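PDB 3K5J: suppressor of fused family protein from Neisseria gonorrhoeae, which is of unknown function but resembles the N-terminal domain of human suppressor of fused and may, by that likeness, bind other proteins. Local coordinates for residues A[117-122]-A[138-143]; A[51-56]-A[66-71]; A[78-83]-A[104-109]; A[142-147]-A[173-178]. One frame throughout, in Å; residues are numbered along the deposited sequence. Where two conformers were deposited one is given.

In the fold
Interactions 1 and 2 are the core of the fold: both are antiparallel strand pairs of one mixed sheet, joined where strand 65-71 runs parallel to strand 135-143, and their centres lie about 10 Å apart. Backbone bonds and apolar side chains dominate there. Interaction 3 seats helix 77-91 and the loop 104-109 against this sheet; His78 bonds Ser71 of interaction 2, and Trp108 packs on Pro142, which interactions 1 and 4 share. Its chemistry is mixed, with two waters, ring contacts and a peripheral salt bridge. Interaction 4, about 19 Å between centres from interaction 2, is the most polar: a salt bridge and hydrogen bonds join residues 142-147 to the loop 173-178, while a capping box shapes the start of helix 145-150.

Interaction 1: residues A[117-122]-A[138-143]; sequences FLISLP and FWLLPI
Phe117 lays one ring face against Leu140, whose CB stands 3.7 Å from the ring centroid in a CH-pi contact. This is the dense part of the pair. Beside it Ile119 and Leu140 point the same way, Ile119 CG1 to Leu140 CD2 4.0 Å, and Ile119 CG2 packs on Phe138 CB. On the other sheet face, Leu118 CB meets Ile143 CG2 at 3.8 Å. In one of its two conformers Ser120 has OG beside its own backbone N (chi1 -55°) and bonds Leu118 O, which Leu141 N reaches from the opposite face of the carbonyl plane. Contact thins at Leu121, partly exposed and past the strand end: its CD2 only brushes Phe138 CE1, at 4.2 Å, although Leu121 O still lies at the Trp139 ring edge, 3.5 Å from Trp139 CE3. Two reciprocal backbone pairs, Leu118 with Leu141 and Ser120 with Trp139, tie the strands at 148°. With strand 65-71 also paired to 135-143, the arrangement is an antiparallel pair inside the mixed central sheet of the Sufu-like fold.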
loop_
_atom_site.group_PDB
_atom_site.type_symbol
_atom_site.label_atom_id
_atom_site.label_comp_id
_atom_site.label_asym_id
_atom_site.label_seq_id
_atom_site.Cartn_x
_atom_site.Cartn_y
_atom_site.Cartn_z
ATOM N N PHE A 117 6.893 4.344 -2.844
ATOM C CA PHE A 117 6.681 3.093 -2.122
ATOM C C PHE A 117 7.522 1.999 -2.751
ATOM O O PHE A 117 7.734 2.004 -3.939
ATOM C CB PHE A 117 5.220 2.628 -2.240
ATOM C CG PHE A 117 4.177 3.570 -1.656
ATOM C CD1 PHE A 117 4.179 3.912 -0.298
ATOM C CD2 PHE A 117 3.110 3.997 -2.433
ATOM C CE1 PHE A 117 3.187 4.689 0.238
ATOM C CE2 PHE A 117 2.125 4.789 -1.900
ATOM C CZ PHE A 117 2.163 5.139 -0.560
ATOM N N LEU A 118 7.950 1.074 -1.923
ATOM C CA LEU A 118 8.478 -0.216 -2.350
ATOM C C LEU A 118 7.413 -1.286 -2.142
ATOM O O LEU A 118 6.912 -1.453 -1.031
ATOM C CB LEU A 118 9.700 -0.612 -1.552
ATOM C CG LEU A 118 10.357 -1.981 -1.838
ATOM C CD1 LEU A 118 10.815 -2.087 -3.308
ATOM C CD2 LEU A 118 11.469 -2.335 -0.827
ATOM N N ILE A 119 7.022 -1.949 -3.224
ATOM C CA ILE A 119 5.975 -3.007 -3.172
ATOM C C ILE A 119 6.615 -4.207 -2.475
ATOM O O ILE A 119 7.595 -4.779 -2.969
ATOM C CB ILE A 119 5.423 -3.368 -4.558
ATOM C CG1 ILE A 119 4.776 -2.132 -5.215
ATOM C CG2 ILE A 119 4.431 -4.512 -4.406
ATOM C CD1 ILE A 119 4.333 -2.289 -6.634
ATOM N N SER A 120 6.081 -4.529 -1.312
ATOM C CA SER A 120 6.658 -5.494 -0.390
ATOM C C SER A 120 5.698 -6.582 0.067
ATOM O O SER A 120 4.479 -6.398 0.026
ATOM C CB SER A 120 7.174 -4.753 0.839
ATOM O OG SER A 120 8.091 -3.725 0.491
ATOM N N LEU A 121 6.250 -7.696 0.531
ATOM C CA LEU A 121 5.431 -8.667 1.229
ATOM C C LEU A 121 4.922 -8.026 2.530
ATOM O O LEU A 121 5.543 -7.088 3.054
ATOM C CB LEU A 121 6.216 -9.932 1.522
ATOM C CG LEU A 121 6.618 -10.760 0.327
ATOM C CD1 LEU A 121 7.581 -11.884 0.698
ATOM C CD2 LEU A 121 5.380 -11.281 -0.468
ATOM N N PRO A 122 3.781 -8.503 3.057
ATOM C CA PRO A 122 3.092 -7.781 4.166
ATOM C C PRO A 122 3.682 -8.192 5.522
ATOM O O PRO A 122 3.001 -8.776 6.366
ATOM C CB PRO A 122 1.632 -8.211 3.974
ATOM C CG PRO A 122 1.733 -9.595 3.411
ATOM C CD PRO A 122 2.885 -9.490 2.424
ATOM N N PHE A 138 -0.241 -6.952 -1.003
ATOM C CA PHE A 138 1.104 -6.409 -0.891
ATOM C C PHE A 138 1.111 -5.058 -0.187
ATOM O O PHE A 138 0.195 -4.254 -0.321
ATOM C CB PHE A 138 1.793 -6.276 -2.284
ATOM C CG PHE A 138 2.033 -7.570 -3.004
ATOM C CD1 PHE A 138 2.118 -8.779 -2.347
ATOM C CD2 PHE A 138 2.097 -7.566 -4.374
ATOM C CE1 PHE A 138 2.374 -9.932 -3.059
ATOM C CE2 PHE A 138 2.314 -8.748 -5.092
ATOM C CZ PHE A 138 2.437 -9.919 -4.407
ATOM N N TRP A 139 2.209 -4.807 0.521
ATOM C CA TRP A 139 2.426 -3.607 1.325
ATOM C C TRP A 139 3.159 -2.537 0.535
ATOM O O TRP A 139 4.217 -2.777 -0.055
ATOM C CB TRP A 139 3.255 -4.023 2.532
ATOM C CG TRP A 139 3.620 -2.993 3.492
ATOM C CD1 TRP A 139 2.940 -1.860 3.779
ATOM C CD2 TRP A 139 4.695 -3.061 4.423
ATOM N NE1 TRP A 139 3.536 -1.184 4.812
ATOM C CE2 TRP A 139 4.620 -1.906 5.230
ATOM C CE3 TRP A 139 5.729 -3.964 4.649
ATOM C CZ2 TRP A 139 5.517 -1.661 6.262
ATOM C CZ3 TRP A 139 6.633 -3.714 5.653
ATOM C CH2 TRP A 139 6.518 -2.582 6.446
ATOM N N LEU A 140 2.561 -1.356 0.474
ATOM C CA LEU A 140 3.204 -0.160 -0.054
ATOM C C LEU A 140 4.027 0.506 1.081
ATOM O O LEU A 140 3.495 1.275 1.875
ATOM C CB LEU A 140 2.145 0.778 -0.608
ATOM C CG LEU A 140 1.380 0.298 -1.837
ATOM C CD1 LEU A 140 0.219 1.197 -2.172
ATOM C CD2 LEU A 140 2.304 0.076 -3.018
ATOM N N LEU A 141 5.311 0.182 1.126
ATOM C CA LEU A 141 6.198 0.632 2.189
ATOM C C LEU A 141 6.855 1.958 1.758
ATOM O O LEU A 141 7.568 1.980 0.749
ATOM C CB LEU A 141 7.279 -0.429 2.413
ATOM C CG LEU A 141 8.497 -0.029 3.249
ATOM C CD1 LEU A 141 8.054 0.475 4.628
ATOM C CD2 LEU A 141 9.463 -1.217 3.342
ATOM N N PRO A 142 6.622 3.071 2.482
ATOM C CA PRO A 142 7.312 4.311 2.068
ATOM C C PRO A 142 8.820 4.220 2.212
ATOM O O PRO A 142 9.321 3.706 3.222
ATOM C CB PRO A 142 6.737 5.379 3.007
ATOM C CG PRO A 142 5.561 4.762 3.669
ATOM C CD PRO A 142 5.760 3.273 3.651
ATOM N N ILE A 143 9.539 4.694 1.182
ATOM C CA ILE A 143 10.986 4.718 1.234
ATOM C C ILE A 143 11.494 6.134 0.965
ATOM O O ILE A 143 10.801 6.945 0.366
ATOM C CB ILE A 143 11.627 3.707 0.238
ATOM C CG1 ILE A 143 11.399 4.067 -1.214
ATOM C CG2 ILE A 143 11.139 2.240 0.531
ATOM C CD1 ILE A 143 12.174 3.178 -2.245
#

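Interaction 2: residues A[51-56]-A[66-71]; sequences PWVYVS and EFFIIS
Val55 and Phe68 lie side by side, pointing the same way, with Val55 CG2 3.8 Å from Phe68 CB. Phe68 CG sits between its backbone N and carbonyl carbon (chi1 64°), and the ring runs obliquely past Val53, Phe68 CD1 to Val53 CG1 4.0 Å. Just before the strand, Pro51 lies beside Ile70, Ile70 CG2 3.5 Å from Pro51 CG. Beyond Phe68, the Trp139 ring of strand 135-143 is nearly parallel to its own. The two segments are neighbouring antiparallel strands of the central mixed sheet, at 164°, with Trp52-Ser71 and Tyr54-Ile69 as hydrogen-bonded pairs. On the opposite face Tyr54 turns its ring edge to Ile69 O, while its OH bonds Gln42 and Thr75 and helix 77-91 packs on the side chain. Polar chemistry gathers where the strands lead into the connection with helix 60-63: Ser56 OG accepts from Phe67 N at 2.9 Å and donates to Glu66 OE1 at 2.7 Å, on the anti lone pair. Glu66 OE2 is held by Tyr4 OH and the backbone N of Gly58 and Gly60.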
loop_
_atom_site.group_PDB
_atom_site.type_symbol
_atom_site.label_atom_id
_atom_site.label_comp_id
_atom_site.label_asym_id
_atom_site.label_seq_id
_atom_site.Cartn_x
_atom_site.Cartn_y
_atom_site.Cartn_z
ATOM N N PRO A 51 -2.220 2.030 14.096
ATOM C CA PRO A 51 -2.323 2.798 12.871
ATOM C C PRO A 51 -3.618 2.559 12.118
ATOM O O PRO A 51 -4.435 1.756 12.535
ATOM C CB PRO A 51 -1.145 2.282 12.055
ATOM C CG PRO A 51 -1.060 0.836 12.430
ATOM C CD PRO A 51 -1.410 0.820 13.919
ATOM N N TRP A 52 -3.767 3.301 11.034
ATOM C CA TRP A 52 -4.872 3.200 10.106
ATOM C C TRP A 52 -4.361 2.418 8.894
ATOM O O TRP A 52 -3.246 2.647 8.446
ATOM C CB TRP A 52 -5.270 4.584 9.670
ATOM C CG TRP A 52 -5.677 5.466 10.827
ATOM C CD1 TRP A 52 -4.873 6.018 11.793
ATOM C CD2 TRP A 52 -6.996 5.855 11.134
ATOM N NE1 TRP A 52 -5.625 6.725 12.700
ATOM C CE2 TRP A 52 -6.941 6.648 12.309
ATOM C CE3 TRP A 52 -8.213 5.624 10.535
ATOM C CZ2 TRP A 52 -8.088 7.181 12.899
ATOM C CZ3 TRP A 52 -9.337 6.161 11.091
ATOM C CH2 TRP A 52 -9.264 6.945 12.266
ATOM N N VAL A 53 -5.157 1.498 8.380
ATOM C CA VAL A 53 -4.770 0.745 7.219
ATOM C C VAL A 53 -5.750 0.996 6.083
ATOM O O VAL A 53 -6.954 0.861 6.246
ATOM C CB VAL A 53 -4.665 -0.779 7.482
ATOM C CG1 VAL A 53 -4.104 -1.519 6.258
ATOM C CG2 VAL A 53 -3.824 -1.047 8.734
ATOM N N TYR A 54 -5.217 1.353 4.910
ATOM C CA TYR A 54 -5.993 1.611 3.703
ATOM C C TYR A 54 -5.658 0.565 2.648
ATOM O O TYR A 54 -4.478 0.407 2.303
ATOM C CB TYR A 54 -5.700 2.998 3.153
ATOM C CG TYR A 54 -6.161 4.183 4.016
ATOM C CD1 TYR A 54 -5.467 4.549 5.156
ATOM C CD2 TYR A 54 -7.357 4.824 3.733
ATOM C CE1 TYR A 54 -5.913 5.587 5.955
ATOM C CE2 TYR A 54 -7.806 5.877 4.520
ATOM C CZ TYR A 54 -7.067 6.257 5.632
ATOM O OH TYR A 54 -7.546 7.299 6.418
ATOM N N VAL A 55 -6.691 -0.144 2.156
ATOM C CA VAL A 55 -6.496 -1.309 1.323
ATOM C C VAL A 55 -7.285 -1.157 0.008
ATOM O O VAL A 55 -8.458 -0.785 0.028
ATOM C CB VAL A 55 -6.970 -2.627 2.025
ATOM C CG1 VAL A 55 -6.626 -3.851 1.126
ATOM C CG2 VAL A 55 -6.412 -2.735 3.469
ATOM N N SER A 56 -6.650 -1.427 -1.132
ATOM C CA SER A 56 -7.359 -1.412 -2.402
ATOM C C SER A 56 -8.282 -2.615 -2.580
ATOM O O SER A 56 -7.994 -3.697 -2.050
ATOM C CB SER A 56 -6.378 -1.340 -3.554
ATOM O OG SER A 56 -5.599 -2.526 -3.737
ATOM N N GLU A 66 -3.751 -6.923 -4.559
ATOM C CA GLU A 66 -4.153 -5.626 -4.036
ATOM C C GLU A 66 -2.989 -5.036 -3.252
ATOM O O GLU A 66 -1.990 -5.726 -2.995
ATOM C CB GLU A 66 -5.341 -5.770 -3.098
ATOM C CG GLU A 66 -6.591 -6.372 -3.702
ATOM C CD GLU A 66 -7.307 -5.596 -4.790
ATOM O OE1 GLU A 66 -6.954 -4.419 -5.034
ATOM O OE2 GLU A 66 -8.229 -6.198 -5.428
ATOM N N PHE A 67 -3.147 -3.773 -2.843
ATOM C CA PHE A 67 -2.088 -3.026 -2.177
ATOM C C PHE A 67 -2.646 -2.338 -0.925
ATOM O O PHE A 67 -3.817 -1.932 -0.892
ATOM C CB PHE A 67 -1.514 -1.977 -3.124
ATOM C CG PHE A 67 -0.936 -2.564 -4.383
ATOM C CD1 PHE A 67 0.325 -3.159 -4.359
ATOM C CD2 PHE A 67 -1.682 -2.670 -5.530
ATOM C CE1 PHE A 67 0.832 -3.744 -5.487
ATOM C CE2 PHE A 67 -1.167 -3.305 -6.657
ATOM C CZ PHE A 67 0.074 -3.842 -6.634
ATOM N N PHE A 68 -1.818 -2.150 0.101
ATOM C CA PHE A 68 -2.250 -1.410 1.268
ATOM C C PHE A 68 -1.170 -0.491 1.808
ATOM O O PHE A 68 0.033 -0.738 1.650
ATOM C CB PHE A 68 -2.774 -2.339 2.395
ATOM C CG PHE A 68 -1.765 -3.255 2.963
ATOM C CD1 PHE A 68 -1.004 -2.842 4.062
ATOM C CD2 PHE A 68 -1.582 -4.520 2.471
ATOM C CE1 PHE A 68 -0.036 -3.677 4.602
ATOM C CE2 PHE A 68 -0.631 -5.353 3.034
ATOM C CZ PHE A 68 0.150 -4.943 4.089
ATOM N N ILE A 69 -1.634 0.555 2.489
ATOM C CA ILE A 69 -0.805 1.588 3.133
ATOM C C ILE A 69 -1.120 1.560 4.627
ATOM O O ILE A 69 -2.320 1.562 5.009
ATOM C CB ILE A 69 -1.108 2.983 2.561
ATOM C CG1 ILE A 69 -0.799 3.066 1.070
ATOM C CG2 ILE A 69 -0.366 4.075 3.350
ATOM C CD1 ILE A 69 -1.488 4.196 0.298
ATOM N N ILE A 70 -0.065 1.547 5.439
ATOM C CA ILE A 70 -0.197 1.640 6.904
ATOM C C ILE A 70 0.146 3.070 7.304
ATOM O O ILE A 70 1.250 3.537 7.050
ATOM C CB ILE A 70 0.678 0.617 7.690
ATOM C CG1 ILE A 70 0.671 -0.776 7.048
ATOM C CG2 ILE A 70 0.288 0.606 9.171
ATOM C CD1 ILE A 70 1.659 -1.752 7.709
ATOM N N SER A 71 -0.818 3.783 7.882
ATOM C CA SER A 71 -0.694 5.222 8.122
ATOM C C SER A 71 -0.744 5.564 9.596
ATOM O O SER A 71 -1.607 5.061 10.328
ATOM C CB SER A 71 -1.811 5.978 7.419
ATOM O OG SER A 71 -1.622 7.373 7.479
#

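Interaction 3: residues A[78-83]-A[104-109]; sequences HIETLA and IGRPWV
His78 CE1 touches two neighbours, Val109 CG1 at 3.4 Å and Trp108 CE3 at 3.7 Å. The imidazole and the six-membered ring of Trp108 are tilted by 32° and meet obliquely, their centroids 5.7 Å apart. One face of the Trp108 ring carries Val109 CG2. Both nitrogens of the imidazole are engaged: NE2 with Ser71 OG of strand 65-71, and His78 ND1 with a water at the ring edge, 2.8 Å away. That water donates to Thr81 OG1 and to Trp108 O, so helix and loop are joined through it. A second water accepts from Arg106 NE at 2.7 Å and makes longer bonds to the same two oxygens. Thr81 OG1, which also bonds Glu77 O one turn back, thus sits against both waters. Outermost is the salt bridge: Arg106, extended from CG to NE, reaches Glu80 at about a right angle, and Arg106 NH2 donates to Glu80 OE1 at 3.0 Å, on the anti lone pair. Carboxylate and guanidinium planes stand 72° apart, and one nitrogen meets one oxygen. The contact therefore grades from rings and a valine methyl, through two bridging waters, to an ion pair held by one hydrogen bond at an exposed glutamate; that bond is the only direct one between the segments, and the other polar links between helix and loop run through water.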
loop_
_atom_site.group_PDB
_atom_site.type_symbol
_atom_site.label_atom_id
_atom_site.label_comp_id
_atom_site.label_asym_id
_atom_site.label_seq_id
_atom_site.Cartn_x
_atom_site.Cartn_y
_atom_site.Cartn_z
ATOM N N HIS A 78 -4.573 8.818 1.309
ATOM C CA HIS A 78 -4.358 7.438 0.895
ATOM C C HIS A 78 -5.436 6.901 -0.038
ATOM O O HIS A 78 -5.168 6.026 -0.879
ATOM C CB HIS A 78 -4.173 6.541 2.116
ATOM C CG HIS A 78 -3.049 6.998 2.993
ATOM N ND1 HIS A 78 -1.816 7.358 2.482
ATOM C CD2 HIS A 78 -2.983 7.190 4.332
ATOM C CE1 HIS A 78 -1.043 7.724 3.494
ATOM N NE2 HIS A 78 -1.725 7.645 4.623
ATOM N N ILE A 79 -6.654 7.413 0.115
ATOM C CA ILE A 79 -7.734 7.076 -0.772
ATOM C C ILE A 79 -7.402 7.600 -2.185
ATOM O O ILE A 79 -7.526 6.875 -3.187
ATOM C CB ILE A 79 -9.098 7.649 -0.284
ATOM C CG1 ILE A 79 -9.409 7.124 1.122
ATOM C CG2 ILE A 79 -10.193 7.266 -1.222
ATOM C CD1 ILE A 79 -10.582 7.843 1.796
ATOM N N GLU A 80 -6.916 8.847 -2.228
ATOM C CA GLU A 80 -6.553 9.506 -3.474
ATOM C C GLU A 80 -5.387 8.754 -4.155
ATOM O O GLU A 80 -5.389 8.482 -5.370
ATOM C CB GLU A 80 -6.145 10.968 -3.164
ATOM C CG GLU A 80 -7.231 11.859 -2.537
ATOM C CD GLU A 80 -6.718 13.026 -1.662
ATOM O OE1 GLU A 80 -5.470 13.294 -1.590
ATOM O OE2 GLU A 80 -7.611 13.668 -1.007
ATOM N N THR A 81 -4.392 8.396 -3.363
ATOM C CA THR A 81 -3.205 7.673 -3.873
ATOM C C THR A 81 -3.611 6.336 -4.468
ATOM O O THR A 81 -3.184 5.974 -5.559
ATOM C CB THR A 81 -2.188 7.440 -2.726
ATOM O OG1 THR A 81 -1.677 8.715 -2.339
ATOM C CG2 THR A 81 -1.068 6.535 -3.129
ATOM N N LEU A 82 -4.477 5.602 -3.758
ATOM C CA LEU A 82 -4.850 4.280 -4.235
ATOM C C LEU A 82 -5.686 4.349 -5.521
ATOM O O LEU A 82 -5.533 3.478 -6.382
ATOM C CB LEU A 82 -5.530 3.464 -3.143
ATOM C CG LEU A 82 -4.599 2.999 -2.016
ATOM C CD1 LEU A 82 -5.376 2.442 -0.811
ATOM C CD2 LEU A 82 -3.590 1.969 -2.503
ATOM N N ALA A 83 -6.538 5.372 -5.682
ATOM C CA ALA A 83 -7.249 5.557 -6.952
ATOM C C ALA A 83 -6.278 5.807 -8.116
ATOM O O ALA A 83 -6.411 5.248 -9.205
ATOM C CB ALA A 83 -8.303 6.660 -6.871
ATOM N N ILE A 104 4.899 8.093 -6.277
ATOM C CA ILE A 104 3.602 8.639 -5.908
ATOM C C ILE A 104 3.331 9.971 -6.585
ATOM O O ILE A 104 2.168 10.389 -6.699
ATOM C CB ILE A 104 3.535 8.794 -4.339
ATOM C CG1 ILE A 104 3.903 7.465 -3.681
ATOM C CG2 ILE A 104 2.202 9.336 -3.845
ATOM C CD1 ILE A 104 4.125 7.591 -2.149
ATOM N N GLY A 105 4.399 10.653 -6.970
ATOM C CA GLY A 105 4.307 11.956 -7.646
ATOM C C GLY A 105 4.120 13.124 -6.696
ATOM O O GLY A 105 3.875 14.267 -7.136
ATOM N N ARG A 106 4.218 12.826 -5.400
ATOM C CA ARG A 106 4.070 13.753 -4.315
ATOM C C ARG A 106 4.410 12.988 -3.031
ATOM O O ARG A 106 4.498 11.766 -3.057
ATOM C CB ARG A 106 2.644 14.287 -4.257
ATOM C CG ARG A 106 1.625 13.283 -3.874
ATOM C CD ARG A 106 0.263 13.945 -3.882
ATOM N NE ARG A 106 -0.740 13.074 -3.298
ATOM C CZ ARG A 106 -2.036 13.301 -3.327
ATOM N NH1 ARG A 106 -2.511 14.387 -4.015
ATOM N NH2 ARG A 106 -2.838 12.406 -2.714
ATOM N N PRO A 107 4.587 13.688 -1.899
ATOM C CA PRO A 107 4.798 12.978 -0.656
ATOM C C PRO A 107 3.626 12.082 -0.299
ATOM O O PRO A 107 2.462 12.453 -0.506
ATOM C CB PRO A 107 4.973 14.088 0.356
ATOM C CG PRO A 107 5.477 15.238 -0.471
ATOM C CD PRO A 107 4.701 15.148 -1.729
ATOM N N TRP A 108 3.909 10.941 0.310
ATOM C CA TRP A 108 2.816 9.995 0.620
ATOM C C TRP A 108 1.791 10.601 1.579
ATOM O O TRP A 108 0.615 10.311 1.474
ATOM C CB TRP A 108 3.363 8.663 1.146
ATOM C CG TRP A 108 3.965 8.652 2.496
ATOM C CD1 TRP A 108 5.070 9.351 2.930
ATOM C CD2 TRP A 108 3.547 7.844 3.620
ATOM N NE1 TRP A 108 5.348 9.027 4.238
ATOM C CE2 TRP A 108 4.437 8.102 4.683
ATOM C CE3 TRP A 108 2.522 6.901 3.820
ATOM C CZ2 TRP A 108 4.296 7.479 5.934
ATOM C CZ3 TRP A 108 2.407 6.276 5.025
ATOM C CH2 TRP A 108 3.256 6.593 6.097
ATOM N N VAL A 109 2.294 11.387 2.547
ATOM C CA VAL A 109 1.478 12.298 3.340
ATOM C C VAL A 109 2.212 13.662 3.310
ATOM O O VAL A 109 3.457 13.712 3.243
ATOM C CB VAL A 109 1.218 11.801 4.751
ATOM C CG1 VAL A 109 0.457 10.482 4.763
ATOM C CG2 VAL A 109 2.484 11.624 5.558
HETATM O O HOH W 1 -0.495 8.144 0.097
HETATM O O HOH W 2 -0.670 11.519 -1.141
#

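Interaction 4: residues A[142-147]-A[173-178]; sequences PITQTE and INRAST. With SO4 (sulfate ion), chain D.
Glu147 and Arg175 reach toward each other tip to tip, and Glu147 also closes a capping box with Thr144 at the start of helix 145-150. The salt bridge is end-on: Arg175 NH1 meets Glu147 OE2 at 2.9 Å, in the guanidinium plane and almost straight (179°), and Arg175 NH2 meets Glu147 OE1 at 2.8 Å. Both oxygens use their syn lone pairs, and the two groups are nearly coplanar, 27° apart. The capping bonds run crosswise between Thr144 and Glu147: Thr144 N donates to OE1 from above the carboxylate plane, while Thr144 OG1, between its backbone N and carbonyl carbon (chi1 75°), accepts from Glu147 N. Further hydrogen bonds tie the loop to this carboxylate. Thr178 gives both its backbone N and OG1 to OE2, so that oxygen takes three donors and OE1 two, an arrangement that would favour the charged form of Glu147. Arg175 NH2 also bonds Pro142 O at 3.3 Å, and a water links that carbonyl to Arg175 NE; Thr144 CG2 lies over one guanidinium face. Pro142, the start of helix 145-150 and the loop 173-178 thereby become one polar joint. A sulfate, probably from the crystallisation liquor, sits at the helix N-terminus: its O2 accepts from Thr146 N at 3.1 Å and Thr146 OG1 at 2.7 Å.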
loop_
_atom_site.group_PDB
_atom_site.type_symbol
_atom_site.label_atom_id
_atom_site.label_comp_id
_atom_site.label_asym_id
_atom_site.label_seq_id
_atom_site.Cartn_x
_atom_site.Cartn_y
_atom_site.Cartn_z
ATOM N N PRO A 142 6.622 3.071 2.482
ATOM C CA PRO A 142 7.312 4.311 2.068
ATOM C C PRO A 142 8.820 4.220 2.212
ATOM O O PRO A 142 9.321 3.706 3.222
ATOM C CB PRO A 142 6.737 5.379 3.007
ATOM C CG PRO A 142 5.561 4.762 3.669
ATOM C CD PRO A 142 5.760 3.273 3.651
ATOM N N ILE A 143 9.539 4.694 1.182
ATOM C CA ILE A 143 10.986 4.718 1.234
ATOM C C ILE A 143 11.494 6.134 0.965
ATOM O O ILE A 143 10.801 6.945 0.366
ATOM C CB ILE A 143 11.627 3.707 0.238
ATOM C CG1 ILE A 143 11.399 4.067 -1.214
ATOM C CG2 ILE A 143 11.139 2.240 0.531
ATOM C CD1 ILE A 143 12.174 3.178 -2.245
ATOM N N THR A 144 12.699 6.429 1.470
ATOM C CA THR A 144 13.225 7.782 1.359
ATOM C C THR A 144 13.688 8.004 -0.093
ATOM O O THR A 144 13.880 7.053 -0.867
ATOM C CB THR A 144 14.389 8.017 2.321
ATOM O OG1 THR A 144 15.545 7.353 1.812
ATOM C CG2 THR A 144 14.066 7.568 3.761
ATOM N N GLN A 145 13.941 9.263 -0.427
ATOM C CA GLN A 145 14.349 9.584 -1.793
ATOM C C GLN A 145 15.721 8.999 -2.108
ATOM O O GLN A 145 15.952 8.503 -3.231
ATOM C CB GLN A 145 14.311 11.091 -2.040
ATOM C CG GLN A 145 12.891 11.611 -2.053
ATOM C CD GLN A 145 12.824 13.077 -2.352
ATOM O OE1 GLN A 145 13.329 13.510 -3.398
ATOM N NE2 GLN A 145 12.097 13.843 -1.525
ATOM N N THR A 146 16.600 8.995 -1.119
ATOM C CA THR A 146 17.910 8.402 -1.309
ATOM C C THR A 146 17.883 6.871 -1.358
ATOM O O THR A 146 18.658 6.271 -2.099
ATOM C CB THR A 146 18.925 8.954 -0.328
ATOM O OG1 THR A 146 18.562 8.726 1.046
ATOM C CG2 THR A 146 19.104 10.434 -0.547
ATOM N N GLU A 147 16.970 6.248 -0.613
ATOM C CA GLU A 147 16.710 4.820 -0.772
ATOM C C GLU A 147 16.224 4.465 -2.169
ATOM O O GLU A 147 16.645 3.444 -2.720
ATOM C CB GLU A 147 15.753 4.310 0.323
ATOM C CG GLU A 147 16.380 4.302 1.713
ATOM C CD GLU A 147 15.401 4.162 2.846
ATOM O OE1 GLU A 147 14.173 4.199 2.593
ATOM O OE2 GLU A 147 15.883 4.016 4.004
ATOM N N ILE A 173 7.059 9.569 9.628
ATOM C CA ILE A 173 7.116 10.322 8.394
ATOM C C ILE A 173 8.487 10.979 8.123
ATOM O O ILE A 173 8.755 11.406 6.982
ATOM C CB ILE A 173 5.998 11.373 8.231
ATOM C CG1 ILE A 173 6.134 12.509 9.247
ATOM C CG2 ILE A 173 4.627 10.709 8.367
ATOM C CD1 ILE A 173 5.221 13.696 8.991
ATOM N N ASN A 174 9.326 11.017 9.151
ATOM C CA ASN A 174 10.674 11.594 9.087
ATOM C C ASN A 174 11.737 10.580 9.532
ATOM O O ASN A 174 12.809 10.973 10.016
ATOM C CB ASN A 174 10.762 12.882 9.939
ATOM C CG ASN A 174 12.092 13.624 9.755
ATOM O OD1 ASN A 174 12.513 13.828 8.621
ATOM N ND2 ASN A 174 12.722 14.067 10.871
ATOM N N ARG A 175 11.513 9.272 9.380
ATOM C CA ARG A 175 12.550 8.334 9.774
ATOM C C ARG A 175 13.838 8.604 9.004
ATOM O O ARG A 175 13.799 9.064 7.867
ATOM C CB ARG A 175 12.138 6.883 9.590
ATOM C CG ARG A 175 11.960 6.414 8.173
ATOM C CD ARG A 175 11.921 4.874 8.110
ATOM N NE ARG A 175 11.691 4.384 6.768
ATOM C CZ ARG A 175 12.629 4.205 5.831
ATOM N NH1 ARG A 175 13.932 4.458 6.062
ATOM N NH2 ARG A 175 12.267 3.758 4.639
ATOM N N ALA A 176 14.970 8.250 9.598
ATOM C CA ALA A 176 16.237 8.367 8.907
ATOM C C ALA A 176 16.314 7.412 7.734
ATOM O O ALA A 176 15.795 6.274 7.771
ATOM C CB ALA A 176 17.388 8.093 9.851
ATOM N N SER A 177 16.993 7.840 6.695
ATOM C CA SER A 177 17.390 6.903 5.636
ATOM C C SER A 177 18.307 5.826 6.161
ATOM O O SER A 177 19.080 6.059 7.100
ATOM C CB SER A 177 18.121 7.598 4.508
ATOM O OG SER A 177 17.222 8.319 3.718
ATOM N N THR A 178 18.259 4.655 5.519
ATOM C CA THR A 178 19.119 3.514 5.836
ATOM C C THR A 178 20.329 3.397 4.918
ATOM O O THR A 178 21.142 2.484 5.091
ATOM C CB THR A 178 18.337 2.210 5.749
ATOM O OG1 THR A 178 17.869 1.977 4.400
ATOM C CG2 THR A 178 17.236 2.208 6.761
HETATM S S SO4 D . 16.872 11.546 2.597
HETATM O O1 SO4 D . 18.056 12.326 2.333
HETATM O O2 SO4 D . 16.655 10.598 1.566
HETATM O O3 SO4 D . 17.173 10.838 3.870
HETATM O O4 SO4 D . 15.690 12.414 2.817
HETATM O O HOH W 3 9.002 4.067 5.969
#